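Local coordinates for CLIP-associating protein 2 (Mus musculus, PDB 3WOZ) that probably binds tubulin through a HEAT-repeat TOG domain and so contributes to the control of microtubule dynamics, at residues A[138-141]-A[142-145]. Residues are numbered along the deposited sequence; the frame is centred on the assembly and turned at random.
Sequences TPSL and KVKV
Lys144 N donates to Ser140 O at 3.1 Å, with an N-H...O angle of 163°. This is the first backbone bond of helix 141-155, and Ser140 is its N-cap. The turn lies on the surface of the HEAT-repeat TOG domain, where the loop after helix 121-133 runs into this helix. The Ser140 side chain folds back over the helix start. With chi1 at 69°, OG turns back toward the first turn. There it accepts a weak capping bond from Val143 N at 3.3 Å. CG2 of Val143 packs against the same hydroxyl oxygen. One residue on, Val145 N donates to Leu141 O at 3.1 Å, and Val145 CG2 sits close to that carbonyl oxygen.

Pro139, just before the N-cap, meets Val143 across the turn. Its ring carbon CB rests on Val143 CG1 at 3.8 Å, the apolar contact between residues on either side of the N-cap.

Lys144 runs back past the cap. The stretched side chain takes CG and CD alongside Ser140 O and brings CE near Pro139 O. This leaves NZ near Pro139 O, with a water between them. Lys144 also makes a cation-pi contact with Trp179 and touches Glu182, which links the helix start to the end of helix 167-179 and the loop after it. Val145 leans on Asp187 and Val188 of helix 186-202. A single water joins the lysine to the loop: it donates to Pro139 O at 2.7 Å and accepts from Lys144 NZ at 3.2 Å.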
loop_
_atom_site.group_PDB
_atom_site.type_symbol
_atom_site.label_atom_id
_atom_site.label_comp_id
_atom_site.label_asym_id
_atom_site.label_seq_id
_atom_site.Cartn_x
_atom_site.Cartn_y
_atom_site.Cartn_z
ATOM N N THR A 138 -2.888 15.651 0.467
ATOM C CA THR A 138 -4.326 15.642 0.186
ATOM C C THR A 138 -4.654 14.728 -0.997
ATOM O O THR A 138 -4.556 15.145 -2.155
ATOM C CB THR A 138 -4.874 17.066 -0.037
ATOM O OG1 THR A 138 -4.372 17.934 0.987
ATOM C CG2 THR A 138 -6.400 17.074 -0.001
ATOM N N PRO A 139 -5.047 13.473 -0.700
ATOM C CA PRO A 139 -5.265 12.436 -1.709
ATOM C C PRO A 139 -6.353 12.775 -2.724
ATOM O O PRO A 139 -7.407 13.308 -2.361
ATOM C CB PRO A 139 -5.683 11.212 -0.878
ATOM C CG PRO A 139 -6.154 11.770 0.429
ATOM C CD PRO A 139 -5.294 12.967 0.664
ATOM N N SER A 140 -6.081 12.455 -3.986
ATOM C CA SER A 140 -7.066 12.553 -5.054
ATOM C C SER A 140 -8.144 11.491 -4.868
ATOM O O SER A 140 -8.012 10.596 -4.025
ATOM C CB SER A 140 -6.381 12.368 -6.409
ATOM O OG SER A 140 -5.937 11.028 -6.575
ATOM N N LEU A 141 -9.206 11.586 -5.662
ATOM C CA LEU A 141 -10.284 10.602 -5.632
ATOM C C LEU A 141 -9.778 9.177 -5.914
ATOM O O LEU A 141 -10.210 8.220 -5.275
ATOM C CB LEU A 141 -11.395 10.983 -6.619
ATOM C CG LEU A 141 -12.087 12.348 -6.475
ATOM C CD1 LEU A 141 -12.811 12.725 -7.767
ATOM C CD2 LEU A 141 -13.047 12.381 -5.283
ATOM N N LYS A 142 -8.856 9.052 -6.865
ATOM C CA LYS A 142 -8.331 7.745 -7.272
ATOM C C LYS A 142 -7.380 7.127 -6.240
ATOM O O LYS A 142 -7.345 5.909 -6.090
ATOM C CB LYS A 142 -7.674 7.832 -8.653
ATOM C CG LYS A 142 -8.677 8.028 -9.783
ATOM C CD LYS A 142 -8.015 8.515 -11.060
ATOM C CE LYS A 142 -9.042 8.746 -12.166
ATOM N NZ LYS A 142 -9.732 7.484 -12.571
ATOM N N VAL A 143 -6.624 7.968 -5.535
ATOM C CA VAL A 143 -5.794 7.509 -4.410
ATOM C C VAL A 143 -6.682 6.949 -3.289
ATOM O O VAL A 143 -6.376 5.897 -2.717
ATOM C CB VAL A 143 -4.841 8.622 -3.876
ATOM C CG1 VAL A 143 -4.112 8.171 -2.614
ATOM C CG2 VAL A 143 -3.822 9.012 -4.935
ATOM N N LYS A 144 -7.788 7.641 -3.008
ATOM C CA LYS A 144 -8.772 7.194 -2.016
ATOM C C LYS A 144 -9.344 5.829 -2.385
ATOM O O LYS A 144 -9.423 4.935 -1.546
ATOM C CB LYS A 144 -9.915 8.208 -1.883
ATOM C CG LYS A 144 -9.569 9.469 -1.091
ATOM C CD LYS A 144 -10.756 10.441 -1.102
ATOM C CE LYS A 144 -10.395 11.795 -0.505
ATOM N NZ LYS A 144 -11.498 12.779 -0.720
ATOM N N VAL A 145 -9.736 5.682 -3.649
ATOM C CA VAL A 145 -10.246 4.417 -4.177
ATOM C C VAL A 145 -9.244 3.279 -3.933
ATOM O O VAL A 145 -9.607 2.220 -3.428
ATOM C CB VAL A 145 -10.586 4.539 -5.698
ATOM C CG1 VAL A 145 -10.833 3.173 -6.328
ATOM C CG2 VAL A 145 -11.800 5.449 -5.908
HETATM O O HOH W 1 -9.922 13.696 -3.307
#